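Local coordinates for protein alginate lyase AlgAT5 (Defluviitalea, PDB 5ZQI) that probably cleaves the polysaccharide alginate by beta-elimination, as a lyase of polysaccharide lyase family 7 with a beta-sandwich fold, at residues 133-141 with 210-218. Residues are numbered along the deposited sequence; the frame is centred on the assembly and turned at random.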
# COMPACT_ATOMS: atom_id res chain seq x y z
N LYS A 133 -1.69 7.84 -15.55
CA LYS A 133 -1.28 6.63 -14.84
C LYS A 133 0.22 6.37 -14.99
O LYS A 133 0.76 6.40 -16.10
CB LYS A 133 -2.09 5.43 -15.34
CG LYS A 133 -3.53 5.50 -14.93
CD LYS A 133 -4.37 4.37 -15.55
CE LYS A 133 -4.58 4.54 -17.06
NZ LYS A 133 -5.37 5.77 -17.46
N ALA A 134 0.88 6.08 -13.87
CA ALA A 134 2.28 5.69 -13.95
C ALA A 134 2.41 4.31 -14.58
O ALA A 134 1.57 3.42 -14.38
CB ALA A 134 2.90 5.67 -12.54
N SER A 135 3.51 4.12 -15.31
CA SER A 135 3.80 2.85 -15.96
C SER A 135 5.29 2.77 -16.23
O SER A 135 5.81 3.52 -17.06
CB SER A 135 3.01 2.74 -17.26
OG SER A 135 3.33 1.54 -17.96
N TRP A 136 5.97 1.86 -15.55
CA TRP A 136 7.42 1.76 -15.71
C TRP A 136 7.86 0.31 -15.73
O TRP A 136 7.07 -0.61 -15.52
CB TRP A 136 8.14 2.60 -14.63
CG TRP A 136 7.59 2.44 -13.24
CD1 TRP A 136 6.73 3.28 -12.59
CD2 TRP A 136 7.90 1.39 -12.31
NE1 TRP A 136 6.45 2.81 -11.35
CE2 TRP A 136 7.17 1.65 -11.14
CE3 TRP A 136 8.71 0.24 -12.36
CZ2 TRP A 136 7.23 0.82 -10.03
CZ3 TRP A 136 8.77 -0.58 -11.26
CH2 TRP A 136 8.04 -0.29 -10.11
N SER A 137 9.14 0.09 -15.99
CA SER A 137 9.69 -1.23 -16.22
C SER A 137 10.80 -1.53 -15.23
O SER A 137 11.60 -0.68 -14.87
CB SER A 137 10.23 -1.30 -17.64
OG SER A 137 11.05 -2.44 -17.88
N THR A 138 10.88 -2.80 -14.82
CA THR A 138 11.98 -3.19 -13.94
C THR A 138 13.32 -3.29 -14.66
O THR A 138 14.34 -3.50 -14.00
CB THR A 138 11.71 -4.54 -13.29
OG1 THR A 138 11.62 -5.55 -14.29
CG2 THR A 138 10.40 -4.54 -12.49
N THR A 139 13.34 -3.18 -15.99
CA THR A 139 14.57 -3.32 -16.78
C THR A 139 15.05 -2.02 -17.42
O THR A 139 16.08 -2.03 -18.08
CB THR A 139 14.38 -4.37 -17.88
OG1 THR A 139 13.19 -4.07 -18.65
CG2 THR A 139 14.25 -5.75 -17.28
N SER A 140 14.34 -0.91 -17.24
CA SER A 140 14.77 0.37 -17.77
C SER A 140 14.56 1.43 -16.71
O SER A 140 13.42 1.69 -16.31
CB SER A 140 13.99 0.75 -19.03
OG SER A 140 14.52 1.95 -19.59
N GLY A 141 15.66 2.04 -16.26
CA GLY A 141 15.58 3.03 -15.21
C GLY A 141 15.62 2.40 -13.83
O GLY A 141 15.73 1.19 -13.65
N VAL A 210 13.12 -1.16 -4.51
CA VAL A 210 13.91 -0.62 -5.61
C VAL A 210 13.86 -1.61 -6.77
O VAL A 210 14.35 -2.74 -6.65
CB VAL A 210 15.37 -0.36 -5.21
CG1 VAL A 210 16.15 0.23 -6.39
CG2 VAL A 210 15.46 0.52 -4.01
N ALA A 211 13.33 -1.17 -7.90
CA ALA A 211 13.28 -1.96 -9.12
C ALA A 211 14.24 -1.36 -10.15
O ALA A 211 14.13 -0.18 -10.48
CB ALA A 211 11.86 -1.97 -9.68
N SER A 212 15.16 -2.17 -10.67
CA SER A 212 16.21 -1.73 -11.57
C SER A 212 16.98 -2.97 -12.00
O SER A 212 17.15 -3.92 -11.24
CB SER A 212 17.13 -0.74 -10.87
OG SER A 212 18.04 -0.17 -11.77
N GLY A 213 17.45 -2.94 -13.25
CA GLY A 213 18.36 -3.97 -13.71
C GLY A 213 17.76 -5.35 -13.83
O GLY A 213 18.48 -6.34 -13.84
N GLY A 214 16.45 -5.44 -13.96
CA GLY A 214 15.79 -6.73 -14.01
C GLY A 214 15.68 -7.41 -12.66
O GLY A 214 15.56 -8.63 -12.59
N LYS A 215 15.76 -6.64 -11.58
CA LYS A 215 15.54 -7.20 -10.26
C LYS A 215 14.83 -6.21 -9.37
O LYS A 215 14.77 -5.01 -9.65
CB LYS A 215 16.85 -7.64 -9.62
CG LYS A 215 17.72 -6.52 -9.18
CD LYS A 215 19.11 -7.04 -8.75
CE LYS A 215 19.99 -7.25 -9.96
NZ LYS A 215 21.40 -7.58 -9.59
N ILE A 216 14.25 -6.75 -8.31
CA ILE A 216 13.55 -5.98 -7.30
C ILE A 216 14.22 -6.23 -5.95
O ILE A 216 14.41 -7.39 -5.55
CB ILE A 216 12.05 -6.34 -7.25
CG1 ILE A 216 11.36 -6.05 -8.58
CG2 ILE A 216 11.39 -5.55 -6.09
CD1 ILE A 216 9.97 -6.66 -8.70
N LYS A 217 14.65 -5.16 -5.29
CA LYS A 217 15.23 -5.23 -3.96
C LYS A 217 14.24 -4.67 -2.93
O LYS A 217 13.58 -3.66 -3.19
CB LYS A 217 16.54 -4.45 -3.90
CG LYS A 217 17.66 -5.11 -4.66
CD LYS A 217 18.94 -4.29 -4.65
CE LYS A 217 20.07 -5.05 -5.36
NZ LYS A 217 21.27 -4.19 -5.58
N VAL A 218 14.15 -5.33 -1.77
CA VAL A 218 13.33 -4.85 -0.66
C VAL A 218 14.19 -4.76 0.59
O VAL A 218 14.86 -5.74 0.94
CB VAL A 218 12.11 -5.76 -0.40
CG1 VAL A 218 11.19 -5.16 0.66
CG2 VAL A 218 11.30 -5.96 -1.69
O HOH W 1 16.78 -0.84 -15.13
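Two consecutive glycine amides at the tip of a beta hairpin reach the loop 133-141 in different ways: Gly214 N bonds directly to the carbonyl of Thr138, whereas Gly213 N works through a water. The hairpin, strands 205-212 and 215-220 joined by a type I' turn from Ser212 to Lys215, belongs to the seven-stranded antiparallel sheet of the beta-sandwich; the loop enters that sheet as strand 142-153. Gly213 and Gly214 both have positive phi, as this turn requires. The direct bond, Gly214 N to Thr138 O, is 2.9 Å long with an N-H...O angle of 158°, the donor lying 35° from the carbonyl plane. Gly213 N, 3.2 Å from Thr138 O but badly angled for it, instead donates to the water at 2.9 Å. The same water donates a hydrogen bond to Gly141 O, bridging the loop's end to the turn. Ser212 OG is hydrogen-bonded to Thr142 OG1 beside this bridge. Next to these polar contacts, Ala211 CB meets Trp136 CZ3 obliquely at 3.7 Å and lies near Thr138 CG2. NE1 of the indole is hydrogen-bonded to Glu125 OE1 and the ring stacks with His143, which probably limits its rotation. Thr138 splits its two branches: chi1 of 63° sets OG1 between the backbone N and the carbonyl carbon, hydrogen-bonded to Lys230 O and Val232 N in the loop after strand 223-229, which leaves CG2 anti to the carbonyl carbon and pointing to Ala211 and Ile216. An ST turn shapes the backbone here, with Ser137 OG accepting from Thr139 N at 3.1 Å. On the more exposed side, the methyl Thr139 CG2 rests 3.7 Å from Gly214 CA.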